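Local coordinates for protein techylectin-5A (PDB 1JC9) that recognises acetyl group-containing substances as a calcium-binding, fibrinogen-related lectin of horseshoe crab innate immunity, agglutinating bacteria and human erythrocytes, at residues 77-82 / 118-123; 166-171 / 189-194; 199-204 / 216-221. One frame throughout, in Å; residues are numbered along the deposited sequence.

Interaction 1: 77-82 / 118-123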
loop_
_atom_site.group_PDB
_atom_site.type_symbol
_atom_site.label_atom_id
_atom_site.label_comp_id
_atom_site.label_asym_id
_atom_site.label_seq_id
_atom_site.Cartn_x
_atom_site.Cartn_y
_atom_site.Cartn_z
ATOM N N ASN A 77 14.078 -6.011 6.130
ATOM C CA ASN A 77 13.253 -6.738 7.078
ATOM C C ASN A 77 11.840 -6.413 6.622
ATOM O O ASN A 77 11.452 -5.244 6.562
ATOM C CB ASN A 77 13.444 -6.239 8.512
ATOM C CG ASN A 77 14.643 -6.861 9.188
ATOM O OD1 ASN A 77 14.858 -8.070 9.102
ATOM N ND2 ASN A 77 15.426 -6.041 9.880
ATOM N N VAL A 78 11.074 -7.437 6.277
ATOM C CA VAL A 78 9.709 -7.219 5.836
ATOM C C VAL A 78 8.760 -8.049 6.680
ATOM O O VAL A 78 9.168 -9.026 7.315
ATOM C CB VAL A 78 9.516 -7.623 4.354
ATOM C CG1 VAL A 78 10.403 -6.778 3.466
ATOM C CG2 VAL A 78 9.830 -9.105 4.170
ATOM N N TYR A 79 7.494 -7.657 6.701
ATOM C CA TYR A 79 6.520 -8.425 7.447
ATOM C C TYR A 79 5.854 -9.386 6.484
ATOM O O TYR A 79 5.355 -8.987 5.429
ATOM C CB TYR A 79 5.468 -7.528 8.092
ATOM C CG TYR A 79 4.567 -8.301 9.020
ATOM C CD1 TYR A 79 3.501 -9.057 8.527
ATOM C CD2 TYR A 79 4.812 -8.322 10.392
ATOM C CE1 TYR A 79 2.702 -9.816 9.379
ATOM C CE2 TYR A 79 4.022 -9.075 11.251
ATOM C CZ TYR A 79 2.971 -9.818 10.741
ATOM O OH TYR A 79 2.199 -10.564 11.597
ATOM N N CYS A 80 5.862 -10.661 6.846
ATOM C CA CYS A 80 5.259 -11.689 6.020
ATOM C C CYS A 80 3.935 -12.168 6.608
ATOM O O CYS A 80 3.873 -12.584 7.762
ATOM C CB CYS A 80 6.192 -12.894 5.903
ATOM S SG CYS A 80 7.767 -12.612 5.039
ATOM N N ASP A 81 2.876 -12.087 5.812
ATOM C CA ASP A 81 1.566 -12.568 6.228
ATOM C C ASP A 81 1.529 -13.993 5.679
ATOM O O ASP A 81 1.417 -14.192 4.468
ATOM C CB ASP A 81 0.461 -11.729 5.585
ATOM C CG ASP A 81 -0.925 -12.321 5.792
ATOM O OD1 ASP A 81 -1.034 -13.455 6.315
ATOM O OD2 ASP A 81 -1.908 -11.652 5.414
ATOM N N MET A 82 1.646 -14.979 6.563
ATOM C CA MET A 82 1.646 -16.376 6.142
ATOM C C MET A 82 0.301 -17.062 6.358
ATOM O O MET A 82 0.193 -18.279 6.213
ATOM C CB MET A 82 2.731 -17.151 6.899
ATOM C CG MET A 82 4.124 -16.562 6.738
ATOM S SD MET A 82 4.574 -16.427 5.004
ATOM C CE MET A 82 6.282 -16.993 5.058
ATOM N N ASN A 118 6.995 1.133 11.750
ATOM C CA ASN A 118 7.440 -0.184 12.199
ATOM C C ASN A 118 6.668 -1.262 11.440
ATOM O O ASN A 118 5.435 -1.271 11.453
ATOM C CB ASN A 118 7.184 -0.321 13.705
ATOM C CG ASN A 118 7.699 -1.627 14.273
ATOM O OD1 ASN A 118 7.316 -2.713 13.832
ATOM N ND2 ASN A 118 8.572 -1.527 15.269
ATOM N N ILE A 119 7.384 -2.177 10.794
ATOM C CA ILE A 119 6.737 -3.230 10.010
ATOM C C ILE A 119 5.753 -4.114 10.780
ATOM O O ILE A 119 5.003 -4.879 10.175
ATOM C CB ILE A 119 7.775 -4.141 9.320
ATOM C CG1 ILE A 119 8.666 -4.806 10.367
ATOM C CG2 ILE A 119 8.605 -3.327 8.337
ATOM C CD1 ILE A 119 9.551 -5.880 9.800
ATOM N N GLU A 120 5.747 -4.016 12.105
ATOM C CA GLU A 120 4.819 -4.815 12.902
ATOM C C GLU A 120 3.593 -3.997 13.308
ATOM O O GLU A 120 2.640 -4.527 13.876
ATOM C CB GLU A 120 5.518 -5.372 14.147
ATOM C CG GLU A 120 6.576 -6.419 13.830
ATOM C CD GLU A 120 7.155 -7.069 15.072
ATOM O OE1 GLU A 120 6.396 -7.738 15.802
ATOM O OE2 GLU A 120 8.369 -6.911 15.318
ATOM N N LYS A 121 3.627 -2.703 13.010
ATOM C CA LYS A 121 2.522 -1.804 13.318
ATOM C C LYS A 121 2.123 -1.093 12.033
ATOM O O LYS A 121 2.000 -1.744 10.995
ATOM C CB LYS A 121 2.951 -0.812 14.398
ATOM C CG LYS A 121 3.266 -1.517 15.711
ATOM C CD LYS A 121 3.727 -0.568 16.797
ATOM C CE LYS A 121 3.948 -1.327 18.101
ATOM N NZ LYS A 121 4.467 -0.441 19.185
ATOM N N ASP A 122 1.913 0.220 12.081
ATOM C CA ASP A 122 1.545 0.946 10.866
ATOM C C ASP A 122 2.795 1.477 10.169
ATOM O O ASP A 122 3.692 2.025 10.812
ATOM C CB ASP A 122 0.547 2.076 11.177
ATOM C CG ASP A 122 0.946 2.922 12.382
ATOM O OD1 ASP A 122 1.765 2.471 13.210
ATOM O OD2 ASP A 122 0.412 4.044 12.510
ATOM N N PHE A 123 2.863 1.301 8.849
ATOM C CA PHE A 123 4.042 1.730 8.103
ATOM C C PHE A 123 3.819 1.786 6.594
ATOM O O PHE A 123 2.776 1.379 6.087
ATOM C CB PHE A 123 5.186 0.747 8.351
ATOM C CG PHE A 123 4.994 -0.580 7.657
ATOM C CD1 PHE A 123 4.032 -1.484 8.105
ATOM C CD2 PHE A 123 5.723 -0.892 6.509
ATOM C CE1 PHE A 123 3.794 -2.678 7.419
ATOM C CE2 PHE A 123 5.494 -2.084 5.813
ATOM C CZ PHE A 123 4.529 -2.977 6.267
#
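The carbonyl oxygen of Ile119 accepts a hydrogen bond from Arg94 NH1 and lies against the Tyr79 side chain, Tyr79 CB 3.4 Å from Ile119 O. Because Tyr79 CG stands anti to its backbone N (chi1 -172°), the root of the ring also lies beside this oxygen, which meets the ring obliquely. Arg94 completes the arrangement through a cation-pi contact with Tyr79 and a second hydrogen bond from the same NH1, to Lys121 O. At the ring edge, Glu120 CG approaches Tyr79 CD2 at 4.3 Å. The Ile119 side chain reaches toward the strand, its CD1 lying 3.8 Å from Asn77 O and close to Asn77 CB. What presents Ile119 is a type I beta turn from Asn118 to Lys121, reinforced by an Asx turn in which Glu120 N meets Asn118 OD1 at 2.7 Å, in the amide plane. Ile119 CA lies over one face of the Phe123 ring, toward its rim. The turn, away from the calcium and ligand sites of the fibrinogen C-terminal domain, links strands 116-117 and 123-124 and packs against antiparallel sheet strand 76-81, which runs between strands 61-65 and 89-95 and is joined to helix 49-54 by the Cys80-Cys49 disulfide.

Interaction 2: 166-171 / 189-194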
loop_
_atom_site.group_PDB
_atom_site.type_symbol
_atom_site.label_atom_id
_atom_site.label_comp_id
_atom_site.label_asym_id
_atom_site.label_seq_id
_atom_site.Cartn_x
_atom_site.Cartn_y
_atom_site.Cartn_z
ATOM N N ASP A 166 12.754 8.373 -11.094
ATOM C CA ASP A 166 12.853 9.268 -12.246
ATOM C C ASP A 166 11.512 9.368 -12.950
ATOM O O ASP A 166 11.165 10.407 -13.510
ATOM C CB ASP A 166 13.904 8.772 -13.241
ATOM C CG ASP A 166 15.306 8.855 -12.688
ATOM O OD1 ASP A 166 15.625 9.879 -12.049
ATOM O OD2 ASP A 166 16.091 7.904 -12.899
ATOM N N TYR A 167 10.761 8.276 -12.918
ATOM C CA TYR A 167 9.454 8.241 -13.550
ATOM C C TYR A 167 8.353 8.490 -12.538
ATOM O O TYR A 167 7.197 8.138 -12.764
ATOM C CB TYR A 167 9.257 6.898 -14.245
ATOM C CG TYR A 167 10.146 6.763 -15.452
ATOM C CD1 TYR A 167 9.808 7.376 -16.658
ATOM C CD2 TYR A 167 11.372 6.098 -15.368
ATOM C CE1 TYR A 167 10.671 7.336 -17.753
ATOM C CE2 TYR A 167 12.243 6.055 -16.459
ATOM C CZ TYR A 167 11.882 6.678 -17.645
ATOM O OH TYR A 167 12.738 6.656 -18.721
ATOM N N LEU A 168 8.733 9.092 -11.415
ATOM C CA LEU A 168 7.800 9.435 -10.346
ATOM C C LEU A 168 6.959 8.266 -9.813
ATOM O O LEU A 168 5.783 8.436 -9.492
ATOM C CB LEU A 168 6.883 10.567 -10.825
ATOM C CG LEU A 168 7.603 11.787 -11.417
ATOM C CD1 LEU A 168 6.579 12.787 -11.919
ATOM C CD2 LEU A 168 8.502 12.426 -10.367
ATOM N N TYR A 169 7.571 7.088 -9.719
ATOM C CA TYR A 169 6.901 5.892 -9.208
ATOM C C TYR A 169 5.523 5.657 -9.834
ATOM O O TYR A 169 4.564 5.298 -9.147
ATOM C CB TYR A 169 6.769 5.994 -7.686
ATOM C CG TYR A 169 8.091 6.228 -6.978
ATOM C CD1 TYR A 169 9.144 5.316 -7.096
ATOM C CD2 TYR A 169 8.281 7.352 -6.171
ATOM C CE1 TYR A 169 10.353 5.516 -6.424
ATOM C CE2 TYR A 169 9.483 7.561 -5.498
ATOM C CZ TYR A 169 10.513 6.641 -5.626
ATOM O OH TYR A 169 11.693 6.838 -4.942
ATOM N N CYS A 170 5.436 5.843 -11.146
ATOM C CA CYS A 170 4.182 5.660 -11.864
ATOM C C CYS A 170 3.600 4.267 -11.618
ATOM O O CYS A 170 4.311 3.264 -11.697
ATOM C CB CYS A 170 4.406 5.874 -13.359
ATOM S SG CYS A 170 2.877 6.014 -14.285
ATOM N N LEU A 171 2.299 4.216 -11.342
ATOM C CA LEU A 171 1.603 2.964 -11.045
ATOM C C LEU A 171 1.112 2.153 -12.248
ATOM O O LEU A 171 0.630 2.710 -13.229
ATOM C CB LEU A 171 0.407 3.257 -10.139
ATOM C CG LEU A 171 -0.497 2.074 -9.769
ATOM C CD1 LEU A 171 0.216 1.154 -8.786
ATOM C CD2 LEU A 171 -1.775 2.606 -9.149
ATOM N N GLY A 189 -1.721 4.077 -13.974
ATOM C CA GLY A 189 -1.051 5.027 -14.846
ATOM C C GLY A 189 -0.804 6.434 -14.324
ATOM O O GLY A 189 -0.522 7.335 -15.105
ATOM N N HIS A 190 -0.891 6.638 -13.016
ATOM C CA HIS A 190 -0.669 7.964 -12.449
ATOM C C HIS A 190 0.623 8.060 -11.648
ATOM O O HIS A 190 1.124 7.054 -11.141
ATOM C CB HIS A 190 -1.862 8.349 -11.570
ATOM C CG HIS A 190 -3.088 8.697 -12.353
ATOM N ND1 HIS A 190 -3.331 9.968 -12.825
ATOM C CD2 HIS A 190 -4.106 7.926 -12.808
ATOM C CE1 HIS A 190 -4.442 9.967 -13.538
ATOM N NE2 HIS A 190 -4.932 8.740 -13.544
ATOM N N ASN A 191 1.163 9.273 -11.544
ATOM C CA ASN A 191 2.393 9.497 -10.789
ATOM C C ASN A 191 2.062 9.474 -9.308
ATOM O O ASN A 191 0.899 9.555 -8.920
ATOM C CB ASN A 191 3.001 10.870 -11.099
ATOM C CG ASN A 191 3.110 11.145 -12.577
ATOM O OD1 ASN A 191 3.788 10.410 -13.294
ATOM N ND2 ASN A 191 2.424 12.201 -13.021
ATOM N N PHE A 192 3.093 9.371 -8.482
ATOM C CA PHE A 192 2.902 9.387 -7.045
ATOM C C PHE A 192 2.997 10.859 -6.649
ATOM O O PHE A 192 3.816 11.592 -7.204
ATOM C CB PHE A 192 4.020 8.605 -6.356
ATOM C CG PHE A 192 3.725 8.263 -4.927
ATOM C CD1 PHE A 192 2.894 7.190 -4.613
ATOM C CD2 PHE A 192 4.282 9.008 -3.888
ATOM C CE1 PHE A 192 2.622 6.856 -3.288
ATOM C CE2 PHE A 192 4.017 8.683 -2.557
ATOM C CZ PHE A 192 3.184 7.603 -2.257
ATOM N N SER A 193 2.156 11.299 -5.715
ATOM C CA SER A 193 2.201 12.687 -5.252
ATOM C C SER A 193 2.286 12.743 -3.729
ATOM O O SER A 193 1.826 11.834 -3.037
ATOM C CB SER A 193 0.958 13.466 -5.697
ATOM O OG SER A 193 0.932 13.672 -7.096
ATOM N N THR A 194 2.879 13.815 -3.218
ATOM C CA THR A 194 3.007 14.021 -1.779
ATOM C C THR A 194 2.728 15.494 -1.490
ATOM O O THR A 194 2.634 16.305 -2.413
ATOM C CB THR A 194 4.418 13.659 -1.275
ATOM O OG1 THR A 194 5.399 14.361 -2.051
ATOM C CG2 THR A 194 4.656 12.152 -1.386
HETATM O O HOH W 1 6.084 9.219 -15.103
#
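The Tyr169 ring has Phe192 CB at its edge, near its plane, and 4.0 Å from Tyr169 CB. Other aromatics complete the cluster, Trp109 meeting the Tyr169 ring with planes about 30° apart and Trp215 packing edge-to-face with Phe192, while Tyr169 OH is hydrogen-bonded to Asp128. Alongside this cluster the two backbones run antiparallel and are tied by three hydrogen bonds. Phe192 N meets Leu168 O at 3.0 Å, nearly in line with the C=O bond. Leu171 N donates to His190 O at 3.1 Å, and the same oxygen receives a CA-H...O contact from Cys170. Gly189 N reaches Leu171 O at 2.8 Å from well above the carbonyl plane; positive phi there suits glycine. Leu168 and Asn191 cross obliquely, Leu168 CD1 lying 3.9 Å from Asn191 CG, so that an apolar branch covers the amide carbon. A water donates to Tyr167 O and, at 3.2 Å, to Asn191 OD1, whereas Asn191 ND2 is turned to His199 O. Leu168 and Tyr169, at the start of the pairing, both have left-handed backbone conformations. This is loop-to-loop pairing within a fibrinogen C-terminal domain, with the Asn191 side chain about 9 Å from the bound calcium ion.

Interaction 3: 199-204 / 216-221. With CA (calcium ion), chain C; NAG (2-acetamido-2-deoxy-beta-D-glucopyranose), chain B.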
loop_
_atom_site.group_PDB
_atom_site.type_symbol
_atom_site.label_atom_id
_atom_site.label_comp_id
_atom_site.label_asym_id
_atom_site.label_seq_id
_atom_site.Cartn_x
_atom_site.Cartn_y
_atom_site.Cartn_z
ATOM N N HIS A 199 2.077 15.942 -8.533
ATOM C CA HIS A 199 2.265 15.279 -9.815
ATOM C C HIS A 199 0.937 14.742 -10.347
ATOM O O HIS A 199 0.917 13.949 -11.288
ATOM C CB HIS A 199 3.259 14.125 -9.664
ATOM C CG HIS A 199 4.634 14.557 -9.261
ATOM N ND1 HIS A 199 5.383 13.877 -8.324
ATOM C CD2 HIS A 199 5.408 15.587 -9.681
ATOM C CE1 HIS A 199 6.556 14.468 -8.185
ATOM N NE2 HIS A 199 6.597 15.507 -8.998
ATOM N N ASP A 200 -0.171 15.171 -9.748
ATOM C CA ASP A 200 -1.480 14.690 -10.178
ATOM C C ASP A 200 -1.985 15.406 -11.437
ATOM O O ASP A 200 -1.282 16.242 -12.010
ATOM C CB ASP A 200 -2.493 14.820 -9.030
ATOM C CG ASP A 200 -2.743 16.260 -8.623
ATOM O OD1 ASP A 200 -2.650 16.559 -7.412
ATOM O OD2 ASP A 200 -3.048 17.090 -9.508
ATOM N N THR A 201 -3.195 15.069 -11.873
ATOM C CA THR A 201 -3.762 15.678 -13.073
ATOM C C THR A 201 -4.940 16.587 -12.747
ATOM O O THR A 201 -5.893 16.687 -13.520
ATOM C CB THR A 201 -4.244 14.607 -14.062
ATOM O OG1 THR A 201 -5.315 13.859 -13.471
ATOM C CG2 THR A 201 -3.106 13.668 -14.417
ATOM N N HIS A 202 -4.868 17.248 -11.599
ATOM C CA HIS A 202 -5.929 18.145 -11.173
ATOM C C HIS A 202 -5.362 19.553 -11.004
ATOM O O HIS A 202 -4.159 19.729 -10.799
ATOM C CB HIS A 202 -6.524 17.639 -9.856
ATOM C CG HIS A 202 -7.799 18.318 -9.460
ATOM N ND1 HIS A 202 -7.840 19.615 -8.992
ATOM C CD2 HIS A 202 -9.079 17.876 -9.456
ATOM C CE1 HIS A 202 -9.091 19.940 -8.716
ATOM N NE2 HIS A 202 -9.862 18.903 -8.989
ATOM N N GLU A 203 -6.232 20.551 -11.106
ATOM C CA GLU A 203 -5.827 21.944 -10.961
ATOM C C GLU A 203 -5.306 22.188 -9.551
ATOM O O GLU A 203 -4.387 22.977 -9.341
ATOM C CB GLU A 203 -7.014 22.875 -11.231
ATOM C CG GLU A 203 -7.625 22.736 -12.616
ATOM C CD GLU A 203 -8.181 21.346 -12.875
ATOM O OE1 GLU A 203 -9.031 20.883 -12.083
ATOM O OE2 GLU A 203 -7.766 20.718 -13.873
ATOM N N THR A 204 -5.903 21.505 -8.583
ATOM C CA THR A 204 -5.503 21.654 -7.191
ATOM C C THR A 204 -4.386 20.690 -6.806
ATOM O O THR A 204 -3.885 19.931 -7.636
ATOM C CB THR A 204 -6.691 21.409 -6.247
ATOM O OG1 THR A 204 -7.130 20.049 -6.374
ATOM C CG2 THR A 204 -7.839 22.336 -6.598
ATOM N N TYR A 216 -2.437 9.927 -6.827
ATOM C CA TYR A 216 -3.616 10.757 -7.040
ATOM C C TYR A 216 -3.928 11.091 -8.492
ATOM O O TYR A 216 -3.026 11.322 -9.303
ATOM C CB TYR A 216 -3.485 12.056 -6.244
ATOM C CG TYR A 216 -3.595 11.878 -4.747
ATOM C CD1 TYR A 216 -4.779 11.418 -4.167
ATOM C CD2 TYR A 216 -2.530 12.202 -3.903
ATOM C CE1 TYR A 216 -4.905 11.288 -2.788
ATOM C CE2 TYR A 216 -2.645 12.074 -2.518
ATOM C CZ TYR A 216 -3.841 11.618 -1.973
ATOM O OH TYR A 216 -3.980 11.502 -0.611
ATOM N N ASP A 217 -5.222 11.122 -8.795
ATOM C CA ASP A 217 -5.727 11.436 -10.129
ATOM C C ASP A 217 -6.437 12.790 -10.076
ATOM O O ASP A 217 -5.803 13.832 -10.240
ATOM C CB ASP A 217 -6.713 10.357 -10.585
ATOM C CG ASP A 217 -7.242 10.601 -11.985
ATOM O OD1 ASP A 217 -8.151 9.853 -12.410
ATOM O OD2 ASP A 217 -6.748 11.533 -12.661
ATOM N N ARG A 218 -7.747 12.762 -9.826
ATOM C CA ARG A 218 -8.567 13.974 -9.751
ATOM C C ARG A 218 -9.756 13.845 -8.788
ATOM O O ARG A 218 -10.878 14.163 -9.179
ATOM C CB ARG A 218 -9.144 14.303 -11.126
ATOM C CG ARG A 218 -8.184 14.809 -12.174
ATOM C CD ARG A 218 -8.857 14.689 -13.540
ATOM N NE ARG A 218 -8.373 15.666 -14.514
ATOM C CZ ARG A 218 -8.651 16.966 -14.471
ATOM N NH1 ARG A 218 -9.414 17.458 -13.500
ATOM N NH2 ARG A 218 -8.173 17.778 -15.404
ATOM N N CYS A 219 -9.551 13.414 -7.543
ATOM C CA CYS A 219 -8.253 13.060 -6.995
ATOM C C CYS A 219 -8.124 11.573 -6.657
ATOM O O CYS A 219 -7.073 10.968 -6.901
ATOM C CB CYS A 219 -7.997 13.874 -5.732
ATOM S SG CYS A 219 -7.594 15.631 -5.993
ATOM N N HIS A 220 -9.180 10.981 -6.094
ATOM C CA HIS A 220 -9.111 9.567 -5.723
ATOM C C HIS A 220 -10.443 8.878 -5.467
ATOM O O HIS A 220 -11.488 9.519 -5.345
ATOM C CB HIS A 220 -8.268 9.405 -4.454
ATOM C CG HIS A 220 -8.993 9.788 -3.200
ATOM N ND1 HIS A 220 -10.032 9.042 -2.684
ATOM C CD2 HIS A 220 -8.853 10.856 -2.379
ATOM C CE1 HIS A 220 -10.499 9.632 -1.598
ATOM N NE2 HIS A 220 -9.802 10.736 -1.392
ATOM N N GLU A 221 -10.370 7.552 -5.379
ATOM C CA GLU A 221 -11.510 6.708 -5.057
ATOM C C GLU A 221 -11.044 5.869 -3.864
ATOM O O GLU A 221 -11.853 5.290 -3.141
ATOM C CB GLU A 221 -11.907 5.817 -6.235
ATOM C CG GLU A 221 -12.418 6.600 -7.437
ATOM C CD GLU A 221 -13.363 5.795 -8.308
ATOM O OE1 GLU A 221 -12.988 4.691 -8.755
ATOM O OE2 GLU A 221 -14.492 6.271 -8.545
HETATM CA CA CA C . -2.306 19.315 -9.201
HETATM C C1 NAG B . -14.602 12.326 -7.384
HETATM C C2 NAG B . -13.747 13.490 -6.694
HETATM C C3 NAG B . -14.521 14.850 -6.891
HETATM C C4 NAG B . -14.577 15.086 -8.383
HETATM C C5 NAG B . -15.362 13.896 -9.044
HETATM C C6 NAG B . -15.439 14.043 -10.566
HETATM C C7 NAG B . -12.338 12.909 -4.820
HETATM C C8 NAG B . -12.102 12.604 -3.373
HETATM N N2 NAG B . -13.615 13.201 -5.257
HETATM O O1 NAG B . -13.980 11.008 -7.266
HETATM O O3 NAG B . -13.803 15.934 -6.303
HETATM O O4 NAG B . -15.278 16.351 -8.657
HETATM O O5 NAG B . -14.737 12.598 -8.800
HETATM O O6 NAG B . -16.189 12.857 -10.978
HETATM O O7 NAG B . -11.345 12.885 -5.588
HETATM O O HOH W 2 -1.286 18.870 -11.213
HETATM O O HOH W 3 -1.821 21.792 -9.818
#
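Two torsions set Thr201 against Asp217: Thr201 OG1 sits between its own backbone N and carbonyl carbon (chi1 64°), and Asp217 CG, anti to its N (chi1 -178°), is turned back toward 199-204. Thr201 OG1 lies 2.8 Å from Asp217 OD2. The contact joins the calcium loop of the fibrinogen C-terminal domain to the segment that binds the ligand's acetyl group. Weak bonds from Thr201 N and OG1 reach Asp217 O. Within 199-204 an Asx turn, His202 N to Asp200 OD2, fixes the same carboxylate oxygen that binds calcium at 2.4 Å; His202 O, Thr204 O, two waters and the Asp198 carboxylate complete the site. The extended Arg218 chain lies across this loop. Thr201 O sits over one face of its guanidinium, close but not hydrogen-bonded, while Arg218 NH2 and Glu203 OE2, 3.3 Å apart, form a salt bridge whose hydrogen bond is weak. The His202 ring is framed by Arg218 CB at its edge and Glu203 OE1 over one face, and its ND1 accepts from Thr204 N in the ring plane. The Arg218-Cys219 peptide is cis; its N-H and the next converge on the sugar's O7, Cys219 N at 2.7 Å and His220 N at 2.9 Å. Ala237 O holds His220 NE2, and the sugar's methyl carbon C8 rests over one face of the His220 ring, 3.6 Å above its plane, offset toward the rim and nearest NE2.

From the N terminus, interaction 1 comes first, closing the loop that carries strand 89-95, helix 109-114 and strand 116-117. Interaction 2 then closes a shorter excursion through strands 171-172 and 176-178, and interaction 3 closes the one that holds helix 206-210, whose Cys206 is bonded to Cys219. The three follow in series, neither nesting nor crossing. Interaction 1 stands alone across the chain's centre, about 24 Å and 29 Å, centre to centre, from the others. Interactions 2 and 3 touch: among their contacts a probable hydrogen bond joins His199 N and Ser193 OG, so the paired segments 166-171 and 189-194 adjoin the calcium and sugar sites.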